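Local coordinates for protein fructose-bisphosphate aldolase class I (Thermoproteus tenax, PDB 1W8S) that belongs to the DeoC/LacD family of class I aldolases and folds as a TIM barrel, at residues Glu125-Ile130 with Leu139-Glu144. The protein carries 2 engineered substitutions. Residues are numbered along the deposited sequence; the frame is centred on the assembly and turned at random.
Sequences EELARI and LPLVVE. Engineered in segment 139-144: Glu144 (natural residue Trp).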
loop_
_atom_site.group_PDB
_atom_site.type_symbol
_atom_site.label_atom_id
_atom_site.label_comp_id
_atom_site.label_asym_id
_atom_site.label_seq_id
_atom_site.Cartn_x
_atom_site.Cartn_y
_atom_site.Cartn_z
ATOM N N GLU E 125 4.235 -10.681 4.547
ATOM C CA GLU E 125 4.189 -10.369 3.124
ATOM C C GLU E 125 5.583 -10.153 2.481
ATOM O O GLU E 125 5.916 -10.721 1.412
ATOM C CB GLU E 125 3.275 -9.158 2.914
ATOM C CG GLU E 125 3.239 -8.630 1.508
ATOM C CD GLU E 125 2.239 -7.491 1.318
ATOM O OE1 GLU E 125 1.420 -7.199 2.241
ATOM O OE2 GLU E 125 2.291 -6.905 0.206
ATOM N N GLU E 126 6.403 -9.333 3.123
ATOM C CA GLU E 126 7.750 -9.079 2.646
ATOM C C GLU E 126 8.647 -10.302 2.747
ATOM O O GLU E 126 9.396 -10.645 1.798
ATOM C CB GLU E 126 8.358 -7.920 3.401
ATOM C CG GLU E 126 9.694 -7.496 2.846
ATOM C CD GLU E 126 10.034 -6.108 3.336
ATOM O OE1 GLU E 126 10.278 -5.993 4.559
ATOM O OE2 GLU E 126 10.021 -5.151 2.524
ATOM N N LEU E 127 8.558 -11.010 3.863
ATOM C CA LEU E 127 9.323 -12.219 4.026
ATOM C C LEU E 127 9.061 -13.206 2.894
ATOM O O LEU E 127 9.962 -13.909 2.458
ATOM C CB LEU E 127 9.019 -12.855 5.373
ATOM C CG LEU E 127 9.828 -14.085 5.747
ATOM C CD1 LEU E 127 11.316 -13.783 5.613
ATOM C CD2 LEU E 127 9.494 -14.534 7.141
ATOM N N ALA E 128 7.840 -13.257 2.401
ATOM C CA ALA E 128 7.511 -14.154 1.301
ATOM C C ALA E 128 8.361 -13.855 0.084
ATOM O O ALA E 128 8.806 -14.771 -0.593
ATOM C CB ALA E 128 6.071 -14.039 0.915
ATOM N N ARG E 129 8.579 -12.578 -0.173
ATOM C CA ARG E 129 9.391 -12.185 -1.314
ATOM C C ARG E 129 10.870 -12.462 -1.054
ATOM O O ARG E 129 11.619 -12.874 -1.966
ATOM C CB ARG E 129 9.164 -10.701 -1.651
ATOM C CG ARG E 129 7.708 -10.384 -2.090
ATOM C CD ARG E 129 7.540 -8.976 -2.701
ATOM N NE ARG E 129 7.537 -7.944 -1.663
ATOM C CZ ARG E 129 6.459 -7.491 -1.010
ATOM N NH1 ARG E 129 5.245 -7.968 -1.278
ATOM N NH2 ARG E 129 6.598 -6.546 -0.065
ATOM N N ILE E 130 11.301 -12.232 0.175
ATOM C CA ILE E 130 12.678 -12.451 0.550
ATOM C C ILE E 130 13.014 -13.966 0.524
ATOM O O ILE E 130 14.044 -14.376 -0.021
ATOM C CB ILE E 130 12.935 -11.830 1.894
ATOM C CG1 ILE E 130 13.016 -10.292 1.755
ATOM C CG2 ILE E 130 14.164 -12.430 2.531
ATOM C CD1 ILE E 130 12.813 -9.673 3.016
ATOM N N LEU E 139 20.923 -18.585 -1.126
ATOM C CA LEU E 139 21.432 -18.014 0.124
ATOM C C LEU E 139 20.497 -18.464 1.242
ATOM O O LEU E 139 19.307 -18.178 1.157
ATOM C CB LEU E 139 21.402 -16.487 0.035
ATOM C CG LEU E 139 22.700 -15.734 0.278
ATOM C CD1 LEU E 139 23.839 -16.345 -0.487
ATOM C CD2 LEU E 139 22.545 -14.272 -0.036
ATOM N N PRO E 140 20.990 -19.163 2.277
ATOM C CA PRO E 140 20.140 -19.523 3.417
ATOM C C PRO E 140 19.479 -18.324 4.075
ATOM O O PRO E 140 20.094 -17.299 4.175
ATOM C CB PRO E 140 21.116 -20.177 4.389
ATOM C CG PRO E 140 22.224 -20.668 3.522
ATOM C CD PRO E 140 22.367 -19.662 2.444
ATOM N N LEU E 141 18.219 -18.486 4.488
ATOM C CA LEU E 141 17.455 -17.487 5.200
ATOM C C LEU E 141 17.421 -17.791 6.675
ATOM O O LEU E 141 16.974 -18.874 7.072
ATOM C CB LEU E 141 16.033 -17.477 4.650
ATOM C CG LEU E 141 15.006 -16.608 5.351
ATOM C CD1 LEU E 141 15.396 -15.159 5.235
ATOM C CD2 LEU E 141 13.615 -16.922 4.763
ATOM N N VAL E 142 17.892 -16.837 7.474
ATOM C CA VAL E 142 17.804 -16.898 8.934
ATOM C C VAL E 142 16.667 -15.983 9.341
ATOM O O VAL E 142 16.726 -14.765 9.078
ATOM C CB VAL E 142 19.112 -16.439 9.632
ATOM C CG1 VAL E 142 19.008 -16.687 11.186
ATOM C CG2 VAL E 142 20.309 -17.097 9.022
ATOM N N VAL E 143 15.618 -16.556 9.926
ATOM C CA VAL E 143 14.506 -15.768 10.403
ATOM C C VAL E 143 14.746 -15.552 11.887
ATOM O O VAL E 143 14.907 -16.518 12.656
ATOM C CB VAL E 143 13.173 -16.461 10.208
ATOM C CG1 VAL E 143 12.003 -15.699 10.925
ATOM C CG2 VAL E 143 12.900 -16.701 8.712
ATOM N N GLU E 144 14.740 -14.285 12.257
ATOM C CA GLU E 144 14.887 -13.807 13.631
ATOM C C GLU E 144 13.464 -13.566 14.114
ATOM O O GLU E 144 12.816 -12.628 13.691
ATOM C CB GLU E 144 15.778 -12.544 13.610
ATOM C CG GLU E 144 16.898 -12.708 12.562
ATOM C CD GLU E 144 17.802 -11.497 12.316
ATOM O OE1 GLU E 144 19.074 -11.652 12.324
ATOM O OE2 GLU E 144 17.238 -10.402 12.024
#
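Whereas Leu127 meets Leu141 and Val143 of the strand and Ile130 meets Leu141, Arg129 lies along its own helix: one guanidinium face rests, off centre, over Glu125 O and the CA of Glu126, and Glu125 OE2 meets its edge in plane. The salt bridge, between residues one turn apart, includes a nearly straight (172°) but weak hydrogen bond from Arg129 NH1 to Glu125 OE2, 3.5 Å long.

The contact itself is wholly apolar. Leu141 uses both branches: its CD2 meets CD1 of Leu127 at 4.0 Å, the two side chains slanting across each other, while its CD1 meets CG2 of Ile130 at 4.0 Å, roughly at right angles. Leu141 extends its CG trans to the backbone N (chi1 174°), which carries the fork out to the helix. The other branch of Leu127, CD2, lies 4.3 Å from CG2 of Val143.

Helix 120-137 and strand 141-145 close a beta-alpha-beta unit of the barrel, their local axes nearly antiparallel (163°) and 11.0 Å apart. Strand 108-113, the unit's first strand and parallel neighbour of 141-145, brings Tyr111 against Leu127 and Ile130 and Ile113 against Leu127 and Val143; helix 98-103 adds Val98 beside Ile130, and Ala128 packs on Ala94 of a neighbouring subunit.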